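BH1974 protein (Bacillus halodurans, PDB 3ON5) is of uncertain molecular function but belongs to the XdhC/CoxI family, whose members are linked to the maturation of molybdenum enzymes such as xanthine dehydrogenase. Local coordinates at residues D229-Q234 with T270-K275; R201-G206 with R256-R261; V266-H271 with I291-S296. All coordinates share one frame; numbering follows the deposited sequence. Where two conformers were deposited one is given.

Contact 1 (D229-Q234 with T270-K275); sequences DWRPNQ and THHFQK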
ATOM      1  N   ASP A 229      26.996  14.210  25.264  1.00 39.20           N
ATOM      2  CA  ASP A 229      27.778  15.357  24.814  1.00 40.45           C
ATOM      3  C   ASP A 229      27.473  16.527  25.761  1.00 47.02           C
ATOM      4  O   ASP A 229      26.460  16.504  26.467  1.00 45.01           O
ATOM      5  CB  ASP A 229      27.474  15.683  23.346  1.00 42.12           C
ATOM      6  CG  ASP A 229      28.448  16.629  22.663  1.00 50.78           C
ATOM      7  OD1 ASP A 229      28.393  17.838  22.944  1.00 49.05           O
ATOM      8  OD2 ASP A 229      29.184  16.175  21.763  1.00 57.69           O
ATOM      9  N   TRP A 230      28.370  17.513  25.823  1.00 46.12           N
ATOM     10  CA  TRP A 230      28.272  18.661  26.715  1.00 46.78           C
ATOM     11  C   TRP A 230      27.618  19.871  26.017  1.00 51.09           C
ATOM     12  O   TRP A 230      27.396  20.889  26.669  1.00 52.22           O
ATOM     13  CB  TRP A 230      29.681  19.019  27.204  1.00 47.17           C
ATOM     14  CG  TRP A 230      30.626  19.433  26.118  1.00 48.99           C
ATOM     15  CD1 TRP A 230      30.980  20.705  25.794  1.00 53.06           C
ATOM     16  CD2 TRP A 230      31.359  18.570  25.229  1.00 48.94           C
ATOM     17  NE1 TRP A 230      31.879  20.695  24.754  1.00 53.51           N
ATOM     18  CE2 TRP A 230      32.129  19.397  24.386  1.00 54.52           C
ATOM     19  CE3 TRP A 230      31.457  17.171  25.073  1.00 49.08           C
ATOM     20  CZ2 TRP A 230      32.955  18.881  23.385  1.00 54.28           C
ATOM     21  CZ3 TRP A 230      32.267  16.663  24.072  1.00 50.74           C
ATOM     22  CH2 TRP A 230      33.003  17.512  23.243  1.00 52.88           C
ATOM     23  N   ARG A 231      27.296  19.751  24.709  1.00 46.84           N
ATOM     24  CA  ARG A 231      26.740  20.816  23.853  1.00 46.66           C
ATOM     25  C   ARG A 231      25.242  20.579  23.570  1.00 51.24           C
ATOM     26  O   ARG A 231      24.882  19.766  22.710  1.00 50.14           O
ATOM     27  CB  ARG A 231      27.536  20.882  22.556  1.00 43.22           C
ATOM     28  CG  ARG A 231      29.002  21.217  22.815  1.00 44.98           C
ATOM     29  CD  ARG A 231      29.853  20.987  21.609  1.00 39.27           C
ATOM     30  NE  ARG A 231      29.809  19.594  21.178  1.00 50.64           N
ATOM     31  CZ  ARG A 231      30.502  19.120  20.157  1.00 69.34           C
ATOM     32  NH1 ARG A 231      31.313  19.917  19.470  1.00 62.84           N
ATOM     33  NH2 ARG A 231      30.391  17.843  19.811  1.00 52.42           N
ATOM     34  N   PRO A 232      24.362  21.311  24.294  1.00 49.59           N
ATOM     35  CA  PRO A 232      22.925  21.023  24.228  1.00 49.05           C
ATOM     36  C   PRO A 232      22.290  21.142  22.843  1.00 54.16           C
ATOM     37  O   PRO A 232      21.325  20.399  22.590  1.00 52.33           O
ATOM     38  CB  PRO A 232      22.304  22.070  25.154  1.00 51.40           C
ATOM     39  CG  PRO A 232      23.386  23.019  25.484  1.00 57.08           C
ATOM     40  CD  PRO A 232      24.640  22.253  25.390  1.00 52.39           C
ATOM     41  N   ASN A 233      22.799  22.033  21.950  1.00 52.96           N
ATOM     42  CA  ASN A 233      22.135  22.174  20.651  0.50 52.96           C
ATOM     43  C   ASN A 233      22.554  21.035  19.709  1.00 57.52           C
ATOM     44  O   ASN A 233      21.838  20.789  18.753  1.00 58.95           O
ATOM     45  CB  ASN A 233      22.346  23.544  19.982  0.50 52.43           C
ATOM     46  CG  ASN A 233      23.704  23.879  19.425  0.50 66.31           C
ATOM     47  OD1 ASN A 233      24.552  23.018  19.169  0.50 63.00           O
ATOM     48  ND2 ASN A 233      23.934  25.162  19.207  0.50 54.97           N
ATOM     49  N   GLN A 234      23.601  20.265  20.010  1.00 53.77           N
ATOM     50  CA  GLN A 234      23.910  19.111  19.152  1.00 51.97           C
ATOM     51  C   GLN A 234      23.053  17.903  19.579  1.00 56.55           C
ATOM     52  O   GLN A 234      22.940  16.924  18.828  1.00 56.43           O
ATOM     53  CB  GLN A 234      25.412  18.746  19.208  1.00 53.16           C
ATOM     54  CG  GLN A 234      26.417  19.892  19.087  1.00 70.71           C
ATOM     55  CD  GLN A 234      26.456  20.563  17.747  1.00103.47           C
ATOM     56  OE1 GLN A 234      26.076  19.997  16.711  1.00103.97           O
ATOM     57  NE2 GLN A 234      26.985  21.775  17.733  1.00100.91           N
ATOM     58  N   THR A 270      34.219  12.432  20.113  1.00 55.79           N
ATOM     59  CA  THR A 270      33.898  13.813  20.452  1.00 56.92           C
ATOM     60  C   THR A 270      34.610  14.786  19.519  1.00 66.43           C
ATOM     61  O   THR A 270      34.158  15.919  19.396  1.00 67.43           O
ATOM     62  CB  THR A 270      34.252  14.145  21.918  1.00 61.87           C
ATOM     63  OG1 THR A 270      35.664  14.272  22.066  1.00 61.47           O
ATOM     64  CG2 THR A 270      33.691  13.149  22.918  1.00 58.00           C
ATOM     65  N   HIS A 271      35.735  14.361  18.889  1.00 65.32           N
ATOM     66  CA  HIS A 271      36.590  15.168  18.000  1.00 66.67           C
ATOM     67  C   HIS A 271      37.328  16.242  18.799  1.00 68.83           C
ATOM     68  O   HIS A 271      37.840  17.187  18.216  1.00 71.16           O
ATOM     69  CB  HIS A 271      35.794  15.815  16.844  1.00 68.23           C
ATOM     70  CG  HIS A 271      35.129  14.832  15.935  1.00 71.58           C
ATOM     71  ND1 HIS A 271      35.824  14.218  14.920  1.00 75.00           N
ATOM     72  CD2 HIS A 271      33.840  14.421  15.892  1.00 72.79           C
ATOM     73  CE1 HIS A 271      34.951  13.438  14.301  1.00 73.76           C
ATOM     74  NE2 HIS A 271      33.742  13.519  14.854  1.00 72.50           N
ATOM     75  N   HIS A 272      37.367  16.096  20.131  1.00 63.88           N
ATOM     76  CA  HIS A 272      38.031  16.970  21.110  1.00 64.04           C
ATOM     77  C   HIS A 272      38.997  16.145  21.891  1.00 65.08           C
ATOM     78  O   HIS A 272      38.572  15.256  22.629  1.00 63.38           O
ATOM     79  CB  HIS A 272      37.020  17.667  22.037  1.00 64.45           C
ATOM     80  CG  HIS A 272      36.181  18.708  21.367  1.00 68.44           C
ATOM     81  ND1 HIS A 272      35.114  18.361  20.541  1.00 69.46           N
ATOM     82  CD2 HIS A 272      36.234  20.055  21.474  1.00 71.41           C
ATOM     83  CE1 HIS A 272      34.591  19.507  20.133  1.00 69.54           C
ATOM     84  NE2 HIS A 272      35.227  20.556  20.675  1.00 71.16           N
ATOM     85  N   PHE A 273      40.295  16.408  21.705  1.00 62.23           N
ATOM     86  CA  PHE A 273      41.392  15.657  22.292  1.00 62.06           C
ATOM     87  C   PHE A 273      41.286  15.572  23.817  1.00 66.29           C
ATOM     88  O   PHE A 273      41.290  14.466  24.351  1.00 65.50           O
ATOM     89  CB  PHE A 273      42.737  16.280  21.908  1.00 65.02           C
ATOM     90  CG  PHE A 273      43.919  15.407  22.266  1.00 66.59           C
ATOM     91  CD1 PHE A 273      44.544  15.524  23.507  1.00 68.49           C
ATOM     92  CD2 PHE A 273      44.420  14.479  21.357  1.00 67.84           C
ATOM     93  CE1 PHE A 273      45.623  14.709  23.841  1.00 69.97           C
ATOM     94  CE2 PHE A 273      45.518  13.681  21.686  1.00 71.40           C
ATOM     95  CZ  PHE A 273      46.111  13.800  22.924  1.00 69.86           C
ATOM     96  N   GLN A 274      41.206  16.711  24.510  1.00 64.06           N
ATOM     97  CA  GLN A 274      41.142  16.748  25.974  1.00 64.34           C
ATOM     98  C   GLN A 274      39.929  15.952  26.495  1.00 63.34           C
ATOM     99  O   GLN A 274      40.068  15.224  27.486  1.00 62.23           O
ATOM    100  CB  GLN A 274      41.075  18.210  26.443  1.00 67.34           C
ATOM    101  CG  GLN A 274      41.050  18.421  27.957  1.00 94.98           C
ATOM    102  CD  GLN A 274      40.875  19.884  28.306  1.00127.86           C
ATOM    103  OE1 GLN A 274      41.783  20.710  28.126  1.00125.40           O
ATOM    104  NE2 GLN A 274      39.701  20.234  28.832  1.00125.17           N
ATOM    105  N   LYS A 275      38.762  16.070  25.805  1.00 55.83           N
ATOM    106  CA  LYS A 275      37.539  15.362  26.169  1.00 53.06           C
ATOM    107  C   LYS A 275      37.746  13.849  26.003  1.00 57.95           C
ATOM    108  O   LYS A 275      37.522  13.109  26.965  1.00 58.17           O
ATOM    109  CB  LYS A 275      36.335  15.852  25.335  1.00 53.69           C
ATOM    110  CG  LYS A 275      35.917  17.310  25.533  1.00 55.59           C
ATOM    111  CD  LYS A 275      35.210  17.591  26.836  1.00 61.31           C
ATOM    112  CE  LYS A 275      34.927  19.061  27.023  1.00 71.24           C
ATOM    113  NZ  LYS A 275      36.187  19.841  27.154  1.00 83.97           N
TER
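Trp230 lays one face of its indole under the side chain of Lys275 and drives its far edge against His272. A chi1 of 62° sets the indole between the backbone N and the carbonyl carbon and aims it at the helix start. The lysine methylenes do the covering: Lys275 CD stands 4.0 Å from the centroid of the six-membered ring, almost on the ring normal, a CH-pi contact. The cation-pi attraction of Lys275 NZ to the five-membered ring is weak at most. With planes at 88°, the six-membered ring and the imidazole of His272 form a T-shaped pair, the tryptophan giving the edge; Trp230 CH2 comes to 3.5 Å from His272 ND1. Thr270 CB meets the same indole edge, 3.8 Å from Trp230 CH2. His272 ND1 donates to Thr270 O (2.9 Å), which fixes the rotation of the imidazole.

Over the other indole face lie Asp229 OD1 and Arg231 NE. Arg231 grips Asp229 side-on through NE and NH2, and its backbone N closes an Asx turn; Arg231 NH1 reaches 3.4 Å from His272 CE1. Thr270 OG1 is hydrogen-bonded to Asp276.

The contact joins the loop after strand 223-229 to the N-terminal end of helix 273-283, beside Phe250 and Pro251, where helix 251-257 begins.

Contact 2 (R201-G206 with R256-R261); sequences RLIIFG and RKFLIR
Ile203 CD1 touches two apolar side chains of the segment 256-261, 3.7 Å from Phe258 CE1 and 3.8 Å from Ile260 CG1. This small cluster belongs to the Rossmann-like domain of the protein: strand 200-205 is an inner strand of a six-stranded parallel sheet, and the residues leaving helix 251-257 pass across one face of it on their way to strand 265-268. Alternation along the strand turns Arg201, Ile203 and Phe205 to this face, while Leu202 and Ile204 pack on helix 211-221. Phe258, with CG anti to the backbone N (chi1 -172°), extends its ring inward, where Phe254 stacks on it. Farther along the strand, Ile260 CD1 meets the edge of the Phe205 ring at CZ, a looser touch of 4.3 Å.

At the polar edge Arg201 takes over. Its guanidinium runs nearly parallel to the Phe258 ring, the planes 5° apart, but is displaced from it, with Arg201 NH2 3.4 Å from Phe258 CE1. Bends at chi2 and chi3 carry the group alongside the CE1-CZ end of the Phe258 ring, and NH2 gives a weak hydrogen bond to Leu259 O, which lies near the guanidinium plane.

Arg261 brings a second guanidinium over the face of the first, tilted by 24°. Asp264 forms a salt bridge with Arg201 NE, which would plausibly ease the nearby like charge, and also accepts from the backbone N of Arg261. Arg261 NH1 is 3.5 Å from Arg201 CZ, above the centre of that guanidinium.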
ATOM      1  N   ARG A 201      24.411  -2.723  25.273  1.00 44.14           N
ATOM      2  CA  ARG A 201      24.470  -1.271  25.376  1.00 42.20           C
ATOM      3  C   ARG A 201      25.635  -0.710  24.612  1.00 43.27           C
ATOM      4  O   ARG A 201      26.725  -1.265  24.652  1.00 43.48           O
ATOM      5  CB  ARG A 201      24.558  -0.862  26.831  1.00 42.94           C
ATOM      6  CG  ARG A 201      23.223  -0.479  27.415  1.00 52.63           C
ATOM      7  CD  ARG A 201      23.123  -0.813  28.879  1.00 55.60           C
ATOM      8  NE  ARG A 201      24.192  -0.280  29.724  1.00 59.03           N
ATOM      9  CZ  ARG A 201      24.039   0.745  30.551  1.00 68.45           C
ATOM     10  NH1 ARG A 201      22.869   1.377  30.624  1.00 56.33           N
ATOM     11  NH2 ARG A 201      25.045   1.125  31.346  1.00 41.73           N
ATOM     12  N   LEU A 202      25.385   0.390  23.899  1.00 38.30           N
ATOM     13  CA  LEU A 202      26.378   1.140  23.144  1.00 38.21           C
ATOM     14  C   LEU A 202      26.358   2.565  23.633  1.00 43.00           C
ATOM     15  O   LEU A 202      25.379   3.292  23.405  1.00 42.48           O
ATOM     16  CB  LEU A 202      26.140   1.058  21.637  1.00 37.79           C
ATOM     17  CG  LEU A 202      27.129   1.819  20.759  1.00 42.04           C
ATOM     18  CD1 LEU A 202      28.492   1.163  20.779  1.00 42.21           C
ATOM     19  CD2 LEU A 202      26.615   1.921  19.341  1.00 42.65           C
ATOM     20  N   ILE A 203      27.420   2.940  24.372  1.00 39.99           N
ATOM     21  CA  ILE A 203      27.576   4.248  24.997  1.00 39.36           C
ATOM     22  C   ILE A 203      28.464   5.081  24.083  1.00 42.53           C
ATOM     23  O   ILE A 203      29.653   4.790  23.928  1.00 43.26           O
ATOM     24  CB  ILE A 203      28.128   4.104  26.445  1.00 43.27           C
ATOM     25  CG1 ILE A 203      27.299   3.065  27.239  1.00 42.62           C
ATOM     26  CG2 ILE A 203      28.186   5.485  27.159  1.00 44.22           C
ATOM     27  CD1 ILE A 203      27.805   2.633  28.538  1.00 59.63           C
ATOM     28  N   ILE A 204      27.858   6.104  23.450  1.00 37.84           N
ATOM     29  CA  ILE A 204      28.519   6.983  22.483  1.00 37.37           C
ATOM     30  C   ILE A 204      28.829   8.344  23.118  1.00 44.08           C
ATOM     31  O   ILE A 204      27.929   9.048  23.588  1.00 45.01           O
ATOM     32  CB  ILE A 204      27.657   7.150  21.212  1.00 37.99           C
ATOM     33  CG1 ILE A 204      27.286   5.771  20.611  1.00 36.26           C
ATOM     34  CG2 ILE A 204      28.393   8.023  20.196  1.00 40.00           C
ATOM     35  CD1 ILE A 204      26.160   5.771  19.572  1.00 38.42           C
ATOM     36  N   PHE A 205      30.120   8.688  23.131  1.00 41.88           N
ATOM     37  CA  PHE A 205      30.646   9.963  23.595  1.00 42.77           C
ATOM     38  C   PHE A 205      30.848  10.857  22.387  1.00 48.61           C
ATOM     39  O   PHE A 205      31.741  10.609  21.571  1.00 48.31           O
ATOM     40  CB  PHE A 205      31.935   9.781  24.396  1.00 45.56           C
ATOM     41  CG  PHE A 205      31.730   9.187  25.766  1.00 46.53           C
ATOM     42  CD1 PHE A 205      31.460  10.001  26.857  1.00 48.98           C
ATOM     43  CD2 PHE A 205      31.848   7.818  25.976  1.00 47.84           C
ATOM     44  CE1 PHE A 205      31.286   9.461  28.126  1.00 48.83           C
ATOM     45  CE2 PHE A 205      31.668   7.277  27.247  1.00 49.73           C
ATOM     46  CZ  PHE A 205      31.390   8.102  28.314  1.00 47.52           C
ATOM     47  N   GLY A 206      29.954  11.832  22.242  1.00 45.56           N
ATOM     48  CA  GLY A 206      29.956  12.772  21.135  1.00 45.92           C
ATOM     49  C   GLY A 206      28.605  12.829  20.463  1.00 50.91           C
ATOM     50  O   GLY A 206      27.942  11.801  20.315  1.00 48.85           O
ATOM     51  N   ARG A 256      31.016  10.113  36.266  1.00 49.31           N
ATOM     52  CA  ARG A 256      30.752  10.087  37.703  1.00 49.82           C
ATOM     53  C   ARG A 256      29.335   9.535  37.983  1.00 56.80           C
ATOM     54  O   ARG A 256      29.173   8.670  38.837  1.00 58.87           O
ATOM     55  CB  ARG A 256      30.901  11.489  38.321  1.00 44.30           C
ATOM     56  CG  ARG A 256      30.768  11.471  39.836  1.00 54.71           C
ATOM     57  CD  ARG A 256      30.691  12.834  40.510  1.00 62.14           C
ATOM     58  NE  ARG A 256      29.382  13.472  40.337  1.00 67.18           N
ATOM     59  CZ  ARG A 256      29.140  14.490  39.519  1.00 75.89           C
ATOM     60  NH1 ARG A 256      30.126  15.045  38.827  1.00 63.25           N
ATOM     61  NH2 ARG A 256      27.918  15.001  39.432  1.00 63.90           N
ATOM     62  N   LYS A 257      28.332  10.023  37.241  1.00 51.97           N
ATOM     63  CA  LYS A 257      26.929   9.750  37.457  1.00 50.97           C
ATOM     64  C   LYS A 257      26.456   8.447  36.781  1.00 56.21           C
ATOM     65  O   LYS A 257      25.819   7.651  37.460  1.00 56.31           O
ATOM     66  CB  LYS A 257      26.097  10.941  36.953  1.00 51.77           C
ATOM     67  CG  LYS A 257      26.273  12.186  37.850  1.00 56.71           C
ATOM     68  CD  LYS A 257      26.086  13.563  37.143  1.00 71.12           C
ATOM     69  CE  LYS A 257      24.698  14.016  36.756  1.00 82.74           C
ATOM     70  NZ  LYS A 257      24.709  15.406  36.219  1.00 89.93           N
ATOM     71  N   PHE A 258      26.736   8.229  35.478  1.00 53.71           N
ATOM     72  CA  PHE A 258      26.254   7.059  34.718  1.00 52.07           C
ATOM     73  C   PHE A 258      27.203   5.869  34.864  1.00 58.24           C
ATOM     74  O   PHE A 258      28.373   5.941  34.488  1.00 57.68           O
ATOM     75  CB  PHE A 258      26.092   7.427  33.239  1.00 52.25           C
ATOM     76  CG  PHE A 258      25.424   6.405  32.333  1.00 52.40           C
ATOM     77  CD1 PHE A 258      26.154   5.346  31.795  1.00 55.16           C
ATOM     78  CD2 PHE A 258      24.111   6.592  31.888  1.00 51.20           C
ATOM     79  CE1 PHE A 258      25.556   4.444  30.915  1.00 53.66           C
ATOM     80  CE2 PHE A 258      23.519   5.693  31.005  1.00 51.87           C
ATOM     81  CZ  PHE A 258      24.240   4.622  30.535  1.00 50.13           C
ATOM     82  N   LEU A 259      26.675   4.759  35.385  1.00 57.31           N
ATOM     83  CA  LEU A 259      27.419   3.516  35.576  1.00 58.11           C
ATOM     84  C   LEU A 259      27.586   2.766  34.247  1.00 60.85           C
ATOM     85  O   LEU A 259      26.612   2.492  33.534  1.00 59.32           O
ATOM     86  CB  LEU A 259      26.701   2.627  36.604  1.00 58.60           C
ATOM     87  CG  LEU A 259      27.206   1.195  36.785  1.00 64.13           C
ATOM     88  CD1 LEU A 259      28.639   1.164  37.342  1.00 65.86           C
ATOM     89  CD2 LEU A 259      26.265   0.430  37.677  1.00 67.11           C
ATOM     90  N   ILE A 260      28.845   2.446  33.941  1.00 57.69           N
ATOM     91  CA  ILE A 260      29.250   1.702  32.763  1.00 56.70           C
ATOM     92  C   ILE A 260      29.627   0.307  33.241  1.00 63.57           C
ATOM     93  O   ILE A 260      30.538   0.145  34.053  1.00 65.67           O
ATOM     94  CB  ILE A 260      30.373   2.412  31.966  1.00 59.38           C
ATOM     95  CG1 ILE A 260      29.896   3.809  31.474  1.00 58.22           C
ATOM     96  CG2 ILE A 260      30.803   1.534  30.783  1.00 60.32           C
ATOM     97  CD1 ILE A 260      30.935   4.665  30.780  1.00 57.51           C
ATOM     98  N   ARG A 261      28.877  -0.688  32.791  1.00 60.37           N
ATOM     99  CA  ARG A 261      29.079  -2.070  33.190  1.00 60.94           C
ATOM    100  C   ARG A 261      30.162  -2.708  32.286  1.00 67.09           C
ATOM    101  O   ARG A 261      30.484  -2.152  31.234  1.00 66.31           O
ATOM    102  CB  ARG A 261      27.747  -2.820  33.136  1.00 59.02           C
ATOM    103  CG  ARG A 261      26.688  -2.196  34.045  1.00 72.85           C
ATOM    104  CD  ARG A 261      25.465  -3.057  34.219  1.00 90.88           C
ATOM    105  NE  ARG A 261      24.840  -3.401  32.937  1.00106.15           N
ATOM    106  CZ  ARG A 261      23.845  -2.723  32.377  1.00117.85           C
ATOM    107  NH1 ARG A 261      23.346  -1.647  32.975  1.00102.28           N
ATOM    108  NH2 ARG A 261      23.331  -3.124  31.224  1.00102.17           N
TER

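Contact 3 (V266-H271 with I291-S296); sequences VLIMTH and IGILGS
Gly292 is joined to its neighbouring strand through both backbone polar atoms: its N donates to Val266 O at 3.0 Å, and its O accepts from Ile268 N at 2.8 Å. A third bond, Leu294 N to Ile268 O (3.1 Å), carries the ladder one step past the end of the strand. The CA atoms of Ile291, Leu267 and Ile293 add CA-H...O contacts to the same three carbonyls.

The pairing is parallel, with the strand segments 17° apart, and is that of a beta-alpha-beta unit: strand 265-268, helix 273-283 and strand 290-293 follow one another in a Rossmann-type sheet.

Apolar contacts fall on both faces. On the face packed by helix 273-283, Ile268 lies alongside Ile293, pointing the same way, and Ile268 CD1 reaches Ile291 CG2 at 3.7 Å as well as Ile293 CG1 at 3.8 Å. On the other, Leu267 leans toward the backbone of Gly292, with helix 326-343 covering it. Beyond the strand ends, a chi1 of -164° places Leu294 CG opposite the backbone N and sends CD2 toward Met269 CB, of a selenomethionine, and to 3.5 Å from His271 CE1.

Polar and aromatic links close the C-terminal end of the pair. One water accepts from His271 N and donates to Leu294 O. His271 NE2 is hydrogen-bonded to Asp210, while Tyr49 of the second subunit meets the His271 ring edge-to-face.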
ATOM      1  N   VAL A 266      31.769   0.939  24.344  1.00 47.95           N
ATOM      2  CA  VAL A 266      32.005   2.376  24.390  1.00 47.92           C
ATOM      3  C   VAL A 266      32.576   2.830  23.046  1.00 52.96           C
ATOM      4  O   VAL A 266      33.428   2.152  22.448  1.00 53.87           O
ATOM      5  CB  VAL A 266      32.906   2.806  25.574  1.00 52.30           C
ATOM      6  CG1 VAL A 266      33.171   4.313  25.545  1.00 52.30           C
ATOM      7  CG2 VAL A 266      32.278   2.403  26.911  1.00 51.37           C
ATOM      8  N   LEU A 267      32.100   4.002  22.592  1.00 48.60           N
ATOM      9  CA  LEU A 267      32.507   4.647  21.358  1.00 48.72           C
ATOM     10  C   LEU A 267      32.803   6.119  21.642  1.00 54.52           C
ATOM     11  O   LEU A 267      31.896   6.874  21.999  1.00 55.02           O
ATOM     12  CB  LEU A 267      31.366   4.452  20.370  1.00 47.45           C
ATOM     13  CG  LEU A 267      31.659   4.306  18.890  1.00 51.62           C
ATOM     14  CD1 LEU A 267      32.805   3.358  18.608  1.00 51.74           C
ATOM     15  CD2 LEU A 267      30.473   3.761  18.254  1.00 53.72           C
ATOM     16  N   ILE A 268      34.095   6.484  21.598  1.00 51.05           N
ATOM     17  CA  ILE A 268      34.635   7.813  21.882  1.00 50.90           C
ATOM     18  C   ILE A 268      34.794   8.560  20.555  1.00 58.31           C
ATOM     19  O   ILE A 268      35.698   8.242  19.773  1.00 60.86           O
ATOM     20  CB  ILE A 268      35.990   7.700  22.661  1.00 54.56           C
ATOM     21  CG1 ILE A 268      35.921   6.711  23.843  1.00 54.43           C
ATOM     22  CG2 ILE A 268      36.473   9.054  23.112  1.00 54.86           C
ATOM     23  CD1 ILE A 268      37.256   6.510  24.606  1.00 56.43           C
HETATM   24  N   MSE A 269      33.921   9.544  20.282  1.00 54.31           N
HETATM   25  CA  MSE A 269      33.994  10.279  19.008  1.00 54.37           C
HETATM   26  C   MSE A 269      33.545  11.722  19.179  1.00 57.62           C
HETATM   27  O   MSE A 269      32.649  12.194  18.456  1.00 55.04           O
HETATM   28  CB  MSE A 269      33.160   9.586  17.933  1.00 55.47           C
HETATM   29  CG  MSE A 269      31.826   9.030  18.434  1.00 60.57           C
HETATM   30 SE   MSE A 269      30.984   8.013  17.031  0.75 67.73          SE
HETATM   31  CE  MSE A 269      32.446   6.907  16.533  1.00 66.12           C
ATOM     32  N   THR A 270      34.219  12.432  20.113  1.00 55.79           N
ATOM     33  CA  THR A 270      33.898  13.813  20.452  1.00 56.92           C
ATOM     34  C   THR A 270      34.610  14.786  19.519  1.00 66.43           C
ATOM     35  O   THR A 270      34.158  15.919  19.396  1.00 67.43           O
ATOM     36  CB  THR A 270      34.252  14.145  21.918  1.00 61.87           C
ATOM     37  OG1 THR A 270      35.664  14.272  22.066  1.00 61.47           O
ATOM     38  CG2 THR A 270      33.691  13.149  22.918  1.00 58.00           C
ATOM     39  N   HIS A 271      35.735  14.361  18.889  1.00 65.32           N
ATOM     40  CA  HIS A 271      36.590  15.168  18.000  1.00 66.67           C
ATOM     41  C   HIS A 271      37.328  16.242  18.799  1.00 68.83           C
ATOM     42  O   HIS A 271      37.840  17.187  18.216  1.00 71.16           O
ATOM     43  CB  HIS A 271      35.794  15.815  16.844  1.00 68.23           C
ATOM     44  CG  HIS A 271      35.129  14.832  15.935  1.00 71.58           C
ATOM     45  ND1 HIS A 271      35.824  14.218  14.920  1.00 75.00           N
ATOM     46  CD2 HIS A 271      33.840  14.421  15.892  1.00 72.79           C
ATOM     47  CE1 HIS A 271      34.951  13.438  14.301  1.00 73.76           C
ATOM     48  NE2 HIS A 271      33.742  13.519  14.854  1.00 72.50           N
ATOM     49  N   ILE A 291      36.180  -0.638  23.484  1.00 49.59           N
ATOM     50  CA  ILE A 291      36.487   0.808  23.484  1.00 48.68           C
ATOM     51  C   ILE A 291      36.970   1.158  22.087  1.00 52.18           C
ATOM     52  O   ILE A 291      38.015   0.676  21.650  1.00 50.92           O
ATOM     53  CB  ILE A 291      37.479   1.325  24.568  1.00 53.43           C
ATOM     54  CG1 ILE A 291      37.081   0.904  25.993  1.00 53.60           C
ATOM     55  CG2 ILE A 291      37.661   2.861  24.453  1.00 53.51           C
ATOM     56  CD1 ILE A 291      38.197   1.127  27.011  1.00 61.77           C
ATOM     57  N   GLY A 292      36.175   1.942  21.385  1.00 50.04           N
ATOM     58  CA  GLY A 292      36.500   2.362  20.033  1.00 51.74           C
ATOM     59  C   GLY A 292      36.709   3.857  20.014  1.00 59.45           C
ATOM     60  O   GLY A 292      35.858   4.599  20.517  1.00 57.89           O
ATOM     61  N   ILE A 293      37.866   4.310  19.479  1.00 58.70           N
ATOM     62  CA  ILE A 293      38.158   5.738  19.426  1.00 59.01           C
ATOM     63  C   ILE A 293      38.342   6.145  17.970  1.00 65.86           C
ATOM     64  O   ILE A 293      39.181   5.585  17.260  1.00 67.04           O
ATOM     65  CB  ILE A 293      39.378   6.161  20.291  1.00 62.99           C
ATOM     66  CG1 ILE A 293      39.354   5.493  21.664  1.00 62.36           C
ATOM     67  CG2 ILE A 293      39.458   7.703  20.396  1.00 63.49           C
ATOM     68  CD1 ILE A 293      40.564   5.763  22.482  1.00 67.42           C
ATOM     69  N   LEU A 294      37.547   7.133  17.548  1.00 63.00           N
ATOM     70  CA  LEU A 294      37.569   7.706  16.220  1.00 64.55           C
ATOM     71  C   LEU A 294      38.834   8.548  16.053  1.00 73.31           C
ATOM     72  O   LEU A 294      39.059   9.502  16.809  1.00 74.02           O
ATOM     73  CB  LEU A 294      36.302   8.543  16.027  1.00 63.60           C
ATOM     74  CG  LEU A 294      35.940   8.921  14.593  1.00 69.64           C
ATOM     75  CD1 LEU A 294      35.350   7.741  13.850  1.00 69.14           C
ATOM     76  CD2 LEU A 294      34.908   9.996  14.591  1.00 72.27           C
ATOM     77  N   GLY A 295      39.660   8.154  15.086  1.00 72.19           N
ATOM     78  CA  GLY A 295      40.930   8.803  14.787  1.00 73.44           C
ATOM     79  C   GLY A 295      41.996   7.790  14.447  1.00 77.47           C
ATOM     80  O   GLY A 295      41.700   6.605  14.266  1.00 77.79           O
ATOM     81  N   SER A 296      43.238   8.263  14.350  1.00 74.26           N
ATOM     82  CA  SER A 296      44.424   7.477  14.009  1.00 75.76           C
ATOM     83  C   SER A 296      45.069   6.844  15.228  1.00 81.37           C
ATOM     84  O   SER A 296      44.903   7.358  16.336  1.00 80.80           O
ATOM     85  CB  SER A 296      45.449   8.375  13.329  1.00 79.75           C
ATOM     86  OG  SER A 296      45.787   9.461  14.175  1.00 87.75           O
TER
HETATM   87  O   HOH W   1      37.027  11.715  18.155  1.00 59.95           O

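How the contacts relate
All three contacts lie in the Rossmann-type domain, with centres 12 to 14 Å apart. Contacts 2 and 3 are joined through the sheet itself, where strands 200-205 and 265-268 are neighbours: Phe205 N to Leu267 O (2.8 Å) and Phe205 O to Met269 N (2.7 Å) are probable hydrogen bonds. Contact 1 shares Thr270 and His271 with contact 3. It meets contact 2 where Thr270 CG2 packs 3.5 Å from Phe205 O and Asp229 OD2 lies 3.5 Å from Gly206 CA. Contact 1 and the His271-Leu294 end of contact 3 lie at the C-terminal ends of the strands, where Rossmann folds commonly bind nucleotides, though no ligand defines such a site here; both contacts touch the second subunit.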